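Local coordinates for protein CHAD domain (Ricinus communis, PDB 6QV5) that probably binds inorganic polyphosphate through an all-helical CHAD domain built from four-helix bundles, and binds a zinc ion, at residues E94-L105 and V129-A140; A119-L128 and Q261-A271. One frame throughout, in Å; residues are numbered along the deposited sequence.

Contact 1: residues E94-L105 and V129-A140; sequences ELGAARDWDVLL and VQKIAQAKRHAA. With ZN (zinc ion), chain B.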
loop_
_atom_site.group_PDB
_atom_site.type_symbol
_atom_site.label_atom_id
_atom_site.label_comp_id
_atom_site.label_asym_id
_atom_site.label_seq_id
_atom_site.Cartn_x
_atom_site.Cartn_y
_atom_site.Cartn_z
ATOM N N GLU A 94 -0.637 11.374 -5.923
ATOM C CA GLU A 94 -0.102 12.550 -5.228
ATOM C C GLU A 94 0.670 12.186 -3.959
ATOM O O GLU A 94 1.790 12.666 -3.776
ATOM C CB GLU A 94 -1.201 13.592 -4.933
ATOM C CG GLU A 94 -1.756 14.305 -6.160
ATOM C CD GLU A 94 -0.757 15.011 -7.059
ATOM O OE1 GLU A 94 -0.011 15.884 -6.559
ATOM O OE2 GLU A 94 -0.728 14.694 -8.270
ATOM N N LEU A 95 0.087 11.325 -3.103
ATOM C CA LEU A 95 0.723 10.868 -1.863
ATOM C C LEU A 95 1.821 9.843 -2.150
ATOM O O LEU A 95 2.807 9.791 -1.418
ATOM C CB LEU A 95 -0.307 10.283 -0.876
ATOM C CG LEU A 95 -1.377 11.234 -0.317
ATOM C CD1 LEU A 95 -2.465 10.455 0.384
ATOM C CD2 LEU A 95 -0.783 12.259 0.648
ATOM N N GLY A 96 1.626 9.050 -3.207
ATOM C CA GLY A 96 2.556 8.021 -3.662
ATOM C C GLY A 96 3.884 8.571 -4.130
ATOM O O GLY A 96 4.930 8.019 -3.783
ATOM N N ALA A 97 3.846 9.677 -4.906
ATOM C CA ALA A 97 5.030 10.372 -5.421
ATOM C C ALA A 97 5.865 10.931 -4.266
ATOM O O ALA A 97 7.091 10.827 -4.299
ATOM C CB ALA A 97 4.615 11.495 -6.363
ATOM N N ALA A 98 5.196 11.490 -3.231
ATOM C CA ALA A 98 5.846 12.033 -2.038
ATOM C C ALA A 98 6.455 10.907 -1.192
ATOM O O ALA A 98 7.552 11.077 -0.656
ATOM C CB ALA A 98 4.852 12.843 -1.220
ATOM N N ARG A 99 5.760 9.749 -1.111
ATOM C CA ARG A 99 6.206 8.558 -0.382
ATOM C C ARG A 99 7.429 7.923 -1.060
ATOM O O ARG A 99 8.401 7.616 -0.370
ATOM C CB ARG A 99 5.047 7.545 -0.216
ATOM C CG ARG A 99 5.404 6.216 0.471
ATOM C CD ARG A 99 5.786 6.364 1.934
ATOM N NE ARG A 99 6.269 5.103 2.498
ATOM C CZ ARG A 99 7.064 5.006 3.560
ATOM N NH1 ARG A 99 7.489 6.100 4.182
ATOM N NH2 ARG A 99 7.448 3.818 4.001
ATOM N N ASP A 100 7.382 7.756 -2.405
ATOM C CA ASP A 100 8.462 7.194 -3.230
ATOM C C ASP A 100 9.797 7.913 -3.007
ATOM O O ASP A 100 10.824 7.250 -2.850
ATOM C CB ASP A 100 8.089 7.231 -4.727
ATOM C CG ASP A 100 7.083 6.188 -5.194
ATOM O OD1 ASP A 100 6.689 5.326 -4.373
ATOM O OD2 ASP A 100 6.692 6.233 -6.380
ATOM N N TRP A 101 9.774 9.260 -2.965
ATOM C CA TRP A 101 10.964 10.080 -2.740
ATOM C C TRP A 101 11.453 10.032 -1.293
ATOM O O TRP A 101 12.650 10.193 -1.057
ATOM C CB TRP A 101 10.749 11.519 -3.226
ATOM C CG TRP A 101 10.858 11.642 -4.715
ATOM C CD1 TRP A 101 9.846 11.539 -5.622
ATOM C CD2 TRP A 101 12.065 11.788 -5.475
ATOM N NE1 TRP A 101 10.340 11.662 -6.900
ATOM C CE2 TRP A 101 11.701 11.809 -6.839
ATOM C CE3 TRP A 101 13.421 11.939 -5.134
ATOM C CZ2 TRP A 101 12.642 11.972 -7.864
ATOM C CZ3 TRP A 101 14.352 12.103 -6.148
ATOM C CH2 TRP A 101 13.961 12.116 -7.494
ATOM N N ASP A 102 10.541 9.787 -0.334
ATOM C CA ASP A 102 10.883 9.671 1.085
ATOM C C ASP A 102 11.554 8.326 1.389
ATOM O O ASP A 102 12.446 8.277 2.236
ATOM C CB ASP A 102 9.643 9.879 1.972
ATOM C CG ASP A 102 9.716 11.063 2.927
ATOM O OD1 ASP A 102 10.783 11.722 2.985
ATOM O OD2 ASP A 102 8.711 11.329 3.619
ATOM N N VAL A 103 11.123 7.243 0.697
ATOM C CA VAL A 103 11.675 5.885 0.828
ATOM C C VAL A 103 13.110 5.888 0.279
ATOM O O VAL A 103 14.012 5.360 0.929
ATOM C CB VAL A 103 10.774 4.802 0.153
ATOM C CG1 VAL A 103 11.466 3.439 0.091
ATOM C CG2 VAL A 103 9.430 4.678 0.866
ATOM N N LEU A 104 13.312 6.519 -0.898
ATOM C CA LEU A 104 14.605 6.661 -1.569
ATOM C C LEU A 104 15.625 7.372 -0.667
ATOM O O LEU A 104 16.763 6.921 -0.573
ATOM C CB LEU A 104 14.427 7.403 -2.918
ATOM C CG LEU A 104 15.685 7.873 -3.682
ATOM C CD1 LEU A 104 16.527 6.701 -4.170
ATOM C CD2 LEU A 104 15.309 8.748 -4.856
ATOM N N LEU A 105 15.200 8.448 0.017
ATOM C CA LEU A 105 16.038 9.251 0.905
ATOM C C LEU A 105 16.408 8.563 2.232
ATOM O O LEU A 105 17.575 8.606 2.627
ATOM C CB LEU A 105 15.360 10.615 1.161
ATOM C CG LEU A 105 16.117 11.644 2.011
ATOM C CD1 LEU A 105 17.233 12.311 1.219
ATOM C CD2 LEU A 105 15.169 12.687 2.557
ATOM N N VAL A 129 18.071 14.982 -3.454
ATOM C CA VAL A 129 16.961 14.049 -3.229
ATOM C C VAL A 129 16.055 14.573 -2.096
ATOM O O VAL A 129 14.831 14.531 -2.236
ATOM C CB VAL A 129 17.454 12.583 -3.034
ATOM C CG1 VAL A 129 16.344 11.662 -2.525
ATOM C CG2 VAL A 129 18.039 12.033 -4.333
ATOM N N GLN A 130 16.662 15.137 -1.024
ATOM C CA GLN A 130 15.958 15.737 0.115
ATOM C C GLN A 130 15.146 16.954 -0.336
ATOM O O GLN A 130 14.038 17.157 0.155
ATOM C CB GLN A 130 16.946 16.130 1.227
ATOM C CG GLN A 130 16.291 16.322 2.597
ATOM C CD GLN A 130 17.258 16.666 3.710
ATOM O OE1 GLN A 130 18.483 16.529 3.595
ATOM N NE2 GLN A 130 16.716 17.113 4.834
ATOM N N LYS A 131 15.694 17.741 -1.286
ATOM C CA LYS A 131 15.052 18.921 -1.870
ATOM C C LYS A 131 13.813 18.494 -2.670
ATOM O O LYS A 131 12.773 19.141 -2.555
ATOM C CB LYS A 131 16.049 19.692 -2.757
ATOM C CG LYS A 131 15.557 21.049 -3.250
ATOM C CD LYS A 131 16.537 21.667 -4.241
ATOM C CE LYS A 131 16.016 22.957 -4.827
ATOM N NZ LYS A 131 16.979 23.557 -5.789
ATOM N N ILE A 132 13.920 17.390 -3.450
ATOM C CA ILE A 132 12.814 16.853 -4.251
ATOM C C ILE A 132 11.725 16.279 -3.336
ATOM O O ILE A 132 10.553 16.595 -3.534
ATOM C CB ILE A 132 13.282 15.846 -5.354
ATOM C CG1 ILE A 132 14.411 16.421 -6.263
ATOM C CG2 ILE A 132 12.105 15.316 -6.194
ATOM C CD1 ILE A 132 14.099 17.711 -7.119
ATOM N N ALA A 133 12.119 15.477 -2.321
ATOM C CA ALA A 133 11.213 14.861 -1.345
ATOM C C ALA A 133 10.388 15.910 -0.581
ATOM O O ALA A 133 9.183 15.722 -0.408
ATOM C CB ALA A 133 11.996 13.988 -0.373
ATOM N N GLN A 134 11.030 17.022 -0.165
ATOM C CA GLN A 134 10.370 18.127 0.538
ATOM C C GLN A 134 9.402 18.872 -0.390
ATOM O O GLN A 134 8.325 19.271 0.055
ATOM C CB GLN A 134 11.399 19.083 1.160
ATOM C CG GLN A 134 12.048 18.524 2.429
ATOM C CD GLN A 134 13.342 19.206 2.808
ATOM O OE1 GLN A 134 14.166 19.582 1.963
ATOM N NE2 GLN A 134 13.561 19.362 4.104
ATOM N N ALA A 135 9.768 19.015 -1.683
ATOM C CA ALA A 135 8.941 19.660 -2.708
ATOM C C ALA A 135 7.730 18.790 -3.054
ATOM O O ALA A 135 6.639 19.322 -3.261
ATOM C CB ALA A 135 9.764 19.941 -3.957
ATOM N N LYS A 136 7.919 17.453 -3.095
ATOM C CA LYS A 136 6.851 16.486 -3.368
ATOM C C LYS A 136 5.859 16.449 -2.198
ATOM O O LYS A 136 4.666 16.226 -2.417
ATOM C CB LYS A 136 7.419 15.086 -3.659
ATOM C CG LYS A 136 8.161 14.962 -4.992
ATOM C CD LYS A 136 7.247 14.791 -6.201
ATOM C CE LYS A 136 8.047 14.774 -7.480
ATOM N NZ LYS A 136 7.174 14.663 -8.677
ATOM N N ARG A 137 6.355 16.705 -0.966
ATOM C CA ARG A 137 5.550 16.784 0.254
ATOM C C ARG A 137 4.675 18.043 0.202
ATOM O O ARG A 137 3.505 17.983 0.577
ATOM C CB ARG A 137 6.448 16.759 1.511
ATOM C CG ARG A 137 5.715 16.836 2.864
ATOM C CD ARG A 137 4.729 15.700 3.111
ATOM N NE ARG A 137 4.249 15.691 4.494
ATOM C CZ ARG A 137 4.712 14.884 5.443
ATOM N NH1 ARG A 137 5.664 14.000 5.167
ATOM N NH2 ARG A 137 4.225 14.950 6.674
ATOM N N HIS A 138 5.238 19.165 -0.293
ATOM C CA HIS A 138 4.532 20.436 -0.466
ATOM C C HIS A 138 3.461 20.306 -1.542
ATOM O O HIS A 138 2.368 20.848 -1.380
ATOM C CB HIS A 138 5.514 21.573 -0.795
ATOM C CG HIS A 138 6.274 22.087 0.391
ATOM N ND1 HIS A 138 7.265 23.043 0.254
ATOM C CD2 HIS A 138 6.159 21.766 1.702
ATOM C CE1 HIS A 138 7.716 23.269 1.477
ATOM N NE2 HIS A 138 7.078 22.526 2.380
ATOM N N ALA A 139 3.767 19.552 -2.619
ATOM C CA ALA A 139 2.849 19.278 -3.725
ATOM C C ALA A 139 1.676 18.416 -3.248
ATOM O O ALA A 139 0.540 18.650 -3.667
ATOM C CB ALA A 139 3.588 18.584 -4.859
ATOM N N ALA A 140 1.952 17.439 -2.354
ATOM C CA ALA A 140 0.949 16.556 -1.759
ATOM C C ALA A 140 0.062 17.346 -0.795
ATOM O O ALA A 140 -1.145 17.111 -0.751
ATOM C CB ALA A 140 1.623 15.401 -1.033
HETATM ZN ZN ZN B . 8.135 22.580 3.989
HETATM O O HOH W 1 3.630 14.779 -4.490
HETATM O O HOH W 2 7.843 13.537 0.494
HETATM O O HOH W 3 7.654 13.811 3.194
#
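W101 of helix 82-108 meets I132, A133 and K136 of helix 122-145 in an antiparallel helix pair of the all-helical CHAD fold; the axes of segments 94-105 and 129-140 approach to 8.4 Å, their directions 159° apart. The tryptophan is a knob in the hole formed by V129, I132, A133 and K136. Its indole offers one face to I132, whose CG2 stands 3.5 Å from the centroid of the six-membered ring, only 9° off the normal, a CH-pi contact made squarely over the ring. This methyl is anti to the backbone N of I132, while CG1 leads the rest of the side chain away. V129 approaches differently: its CG1 lies at the indole edge, 3.9 Å from W101 CE3, and also touches L104 and L105. The aliphatic part of K136, bent at chi2 (-80°), passes close to the pyrrole side of the indole.

Toward the other end small residues take over. A98 CB packs 4.1 Å from A140 CB; small side chains let the backbones approach, and waters bridge carbonyls of the two helices. One water donates to E94 O and K136 O, a second to A98 O and A133 O. A third accepts from R137 NH1 and donates to D102 OD2, linking opposite charges 4.3 Å apart between those two atoms. The R137 guanidinium is further fixed by the backbone carbonyls of A47, V48 and D53. The next residue, H138, takes no part in the helix contact and binds zinc through NE2 at 1.9 Å, with H52 as the other protein ligand. With no direct hydrogen bond between the two segments, cohesion rests on apolar contact around the indole, supplemented by water bridges and probably by electrostatic attraction between D102 and R137.

Contact 2: residues A119-L128 and Q261-A271; sequences ANGLLELNAL and QPQAAEAVQFA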
loop_
_atom_site.group_PDB
_atom_site.type_symbol
_atom_site.label_atom_id
_atom_site.label_comp_id
_atom_site.label_asym_id
_atom_site.label_seq_id
_atom_site.Cartn_x
_atom_site.Cartn_y
_atom_site.Cartn_z
ATOM N N ALA A 119 32.933 8.962 -6.663
ATOM C CA ALA A 119 32.358 8.132 -5.605
ATOM C C ALA A 119 31.939 8.948 -4.377
ATOM O O ALA A 119 30.960 8.595 -3.714
ATOM C CB ALA A 119 33.344 7.047 -5.200
ATOM N N ASN A 120 32.683 10.035 -4.079
ATOM C CA ASN A 120 32.457 10.923 -2.933
ATOM C C ASN A 120 31.330 11.961 -3.127
ATOM O O ASN A 120 30.969 12.652 -2.170
ATOM C CB ASN A 120 33.767 11.614 -2.542
ATOM N N GLY A 121 30.776 12.039 -4.340
ATOM C CA GLY A 121 29.720 12.988 -4.692
ATOM C C GLY A 121 28.300 12.598 -4.325
ATOM O O GLY A 121 27.352 13.167 -4.872
ATOM N N LEU A 122 28.131 11.645 -3.388
ATOM C CA LEU A 122 26.806 11.195 -2.948
ATOM C C LEU A 122 26.183 12.117 -1.888
ATOM O O LEU A 122 24.975 12.037 -1.646
ATOM C CB LEU A 122 26.829 9.727 -2.479
ATOM C CG LEU A 122 27.232 8.666 -3.518
ATOM C CD1 LEU A 122 27.523 7.342 -2.850
ATOM C CD2 LEU A 122 26.163 8.486 -4.594
ATOM N N LEU A 123 27.001 13.003 -1.277
ATOM C CA LEU A 123 26.563 13.974 -0.268
ATOM C C LEU A 123 25.693 15.069 -0.892
ATOM O O LEU A 123 24.675 15.443 -0.306
ATOM C CB LEU A 123 27.764 14.589 0.468
ATOM C CG LEU A 123 28.376 13.729 1.569
ATOM C CD1 LEU A 123 29.633 13.031 1.082
ATOM C CD2 LEU A 123 28.691 14.563 2.793
ATOM N N GLU A 124 26.083 15.562 -2.087
ATOM C CA GLU A 124 25.328 16.581 -2.824
ATOM C C GLU A 124 24.064 15.983 -3.458
ATOM O O GLU A 124 23.084 16.701 -3.656
ATOM C CB GLU A 124 26.207 17.328 -3.850
ATOM C CG GLU A 124 26.797 16.469 -4.959
ATOM C CD GLU A 124 27.931 17.106 -5.738
ATOM O OE1 GLU A 124 27.711 18.178 -6.348
ATOM O OE2 GLU A 124 29.039 16.524 -5.749
ATOM N N LEU A 125 24.089 14.664 -3.751
ATOM C CA LEU A 125 22.960 13.916 -4.307
ATOM C C LEU A 125 21.885 13.747 -3.228
ATOM O O LEU A 125 20.700 13.906 -3.522
ATOM C CB LEU A 125 23.423 12.546 -4.850
ATOM C CG LEU A 125 22.346 11.611 -5.427
ATOM C CD1 LEU A 125 21.788 12.137 -6.735
ATOM C CD2 LEU A 125 22.891 10.219 -5.629
ATOM N N ASN A 126 22.312 13.455 -1.978
ATOM C CA ASN A 126 21.443 13.297 -0.810
ATOM C C ASN A 126 20.701 14.605 -0.515
ATOM O O ASN A 126 19.534 14.567 -0.130
ATOM C CB ASN A 126 22.256 12.853 0.405
ATOM C CG ASN A 126 21.408 12.408 1.568
ATOM O OD1 ASN A 126 20.938 11.265 1.624
ATOM N ND2 ASN A 126 21.193 13.301 2.521
ATOM N N ALA A 127 21.379 15.754 -0.722
ATOM C CA ALA A 127 20.824 17.095 -0.540
ATOM C C ALA A 127 19.803 17.405 -1.641
ATOM O O ALA A 127 18.791 18.052 -1.362
ATOM C CB ALA A 127 21.939 18.129 -0.552
ATOM N N LEU A 128 20.065 16.931 -2.881
ATOM C CA LEU A 128 19.179 17.110 -4.034
ATOM C C LEU A 128 17.917 16.253 -3.885
ATOM O O LEU A 128 16.822 16.748 -4.144
ATOM C CB LEU A 128 19.916 16.802 -5.356
ATOM C CG LEU A 128 19.136 16.995 -6.675
ATOM C CD1 LEU A 128 18.839 18.467 -6.952
ATOM C CD2 LEU A 128 19.902 16.410 -7.843
ATOM N N GLN A 261 17.769 17.197 -13.986
ATOM C CA GLN A 261 18.945 17.817 -13.366
ATOM C C GLN A 261 20.219 17.204 -13.992
ATOM O O GLN A 261 20.753 16.224 -13.461
ATOM C CB GLN A 261 18.933 17.643 -11.828
ATOM C CG GLN A 261 17.633 18.056 -11.123
ATOM C CD GLN A 261 17.428 19.550 -11.041
ATOM O OE1 GLN A 261 18.292 20.306 -10.578
ATOM N NE2 GLN A 261 16.262 20.007 -11.472
ATOM N N PRO A 262 20.708 17.739 -15.138
ATOM C CA PRO A 262 21.906 17.155 -15.772
ATOM C C PRO A 262 23.221 17.451 -15.043
ATOM O O PRO A 262 24.246 16.848 -15.367
ATOM C CB PRO A 262 21.892 17.749 -17.191
ATOM C CG PRO A 262 20.592 18.511 -17.312
ATOM C CD PRO A 262 20.201 18.879 -15.924
ATOM N N GLN A 263 23.187 18.374 -14.062
ATOM C CA GLN A 263 24.332 18.797 -13.248
ATOM C C GLN A 263 24.849 17.708 -12.297
ATOM O O GLN A 263 26.063 17.587 -12.121
ATOM C CB GLN A 263 24.036 20.107 -12.481
ATOM C CG GLN A 263 22.550 20.410 -12.231
ATOM C CD GLN A 263 22.126 20.179 -10.802
ATOM O OE1 GLN A 263 22.027 21.112 -10.000
ATOM N NE2 GLN A 263 21.847 18.934 -10.454
ATOM N N ALA A 264 23.937 16.922 -11.692
ATOM C CA ALA A 264 24.274 15.852 -10.747
ATOM C C ALA A 264 24.266 14.441 -11.373
ATOM O O ALA A 264 24.373 13.451 -10.641
ATOM C CB ALA A 264 23.339 15.909 -9.545
ATOM N N ALA A 265 24.186 14.358 -12.722
ATOM C CA ALA A 265 24.152 13.117 -13.511
ATOM C C ALA A 265 25.240 12.095 -13.159
ATOM O O ALA A 265 24.957 10.896 -13.170
ATOM C CB ALA A 265 24.191 13.436 -14.996
ATOM N N GLU A 266 26.468 12.564 -12.842
ATOM C CA GLU A 266 27.603 11.716 -12.458
ATOM C C GLU A 266 27.324 10.988 -11.140
ATOM O O GLU A 266 27.581 9.787 -11.040
ATOM C CB GLU A 266 28.898 12.538 -12.357
ATOM C CG GLU A 266 29.534 12.842 -13.701
ATOM C CD GLU A 266 30.822 13.638 -13.619
ATOM O OE1 GLU A 266 30.809 14.828 -14.007
ATOM O OE2 GLU A 266 31.845 13.073 -13.167
ATOM N N ALA A 267 26.775 11.715 -10.144
ATOM C CA ALA A 267 26.402 11.183 -8.833
ATOM C C ALA A 267 25.198 10.244 -8.958
ATOM O O ALA A 267 25.135 9.242 -8.243
ATOM C CB ALA A 267 26.078 12.322 -7.881
ATOM N N VAL A 268 24.257 10.568 -9.879
ATOM C CA VAL A 268 23.049 9.786 -10.170
ATOM C C VAL A 268 23.446 8.420 -10.748
ATOM O O VAL A 268 23.008 7.393 -10.228
ATOM C CB VAL A 268 22.066 10.549 -11.109
ATOM C CG1 VAL A 268 20.974 9.627 -11.643
ATOM C CG2 VAL A 268 21.450 11.757 -10.413
ATOM N N GLN A 269 24.277 8.421 -11.816
ATOM C CA GLN A 269 24.757 7.214 -12.495
ATOM C C GLN A 269 25.524 6.276 -11.557
ATOM O O GLN A 269 25.418 5.059 -11.710
ATOM C CB GLN A 269 25.584 7.564 -13.746
ATOM C CG GLN A 269 24.754 8.080 -14.927
ATOM C CD GLN A 269 23.986 6.993 -15.638
ATOM O OE1 GLN A 269 22.860 6.648 -15.267
ATOM N NE2 GLN A 269 24.577 6.435 -16.684
ATOM N N PHE A 270 26.252 6.842 -10.564
ATOM C CA PHE A 270 26.987 6.084 -9.551
ATOM C C PHE A 270 26.005 5.335 -8.651
ATOM O O PHE A 270 26.212 4.151 -8.375
ATOM C CB PHE A 270 27.906 7.004 -8.717
ATOM C CG PHE A 270 28.790 6.269 -7.733
ATOM C CD1 PHE A 270 30.034 5.785 -8.119
ATOM C CD2 PHE A 270 28.373 6.053 -6.424
ATOM C CE1 PHE A 270 30.844 5.092 -7.213
ATOM C CE2 PHE A 270 29.180 5.354 -5.522
ATOM C CZ PHE A 270 30.410 4.882 -5.921
ATOM N N ALA A 271 24.935 6.029 -8.205
ATOM C CA ALA A 271 23.878 5.475 -7.363
ATOM C C ALA A 271 23.076 4.431 -8.141
ATOM O O ALA A 271 22.779 3.371 -7.595
ATOM C CB ALA A 271 22.964 6.586 -6.871
#
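L125 packs on A267, V268 and A271 where the start of helix 122-145 crosses the start of helix 265-281 and the loop before it, a nearly perpendicular helix-helix contact of this all-helical fold; the axes of helical segments 122-128 and 265-271 approach to 9.1 Å at 95°. Aliphatic contacts form the centre. With CG anti to its own N (chi1 178°), L125 points its branched end at the partner helix: CD1 meets V268 CG2 at 3.7 Å, and CD2 lies 3.8 Å from A271 CB. One turn on, L128 reaches A264, the N-cap residue of helix 265-281, and brushes the side chains of Q261 and Q263. Helix 224-260 closes the same apolar layer, with L257 against L128 and L254 against V268 and A271.

Aromatic contacts lie at the other end, where F270 meets A119 and L122. The CA of A119 sits over one ring face, offset toward the rim, 4.0 Å from the centroid in a CH-pi contact. L122 crosses F270 at about a right angle, bringing CD1 to 3.7 Å from CE2 of the ring.

Backbone and side chain also meet directly: A267 CB rests 3.4 Å from the carbonyl O of G121.

In the fold
Helix 122-145 serves both contacts, its first turns in contact 2 and its middle in contact 1. The two centres are about 17 Å apart, and the packing is continuous between them, since L105 CD1 lies 3.5 Å from N126 O. Both contacts are partly buried, but the centre of contact 1 is about 16 Å, and that of contact 2 about 29 Å, from the centre of the chain, so contact 2 is the more peripheral. Contact 1 joins antiparallel helices close in sequence and combines an indole core with bridging waters, beside the zinc site. Contact 2 brings together distant parts of the chain almost at right angles, through smaller, chiefly apolar packing away from the metal.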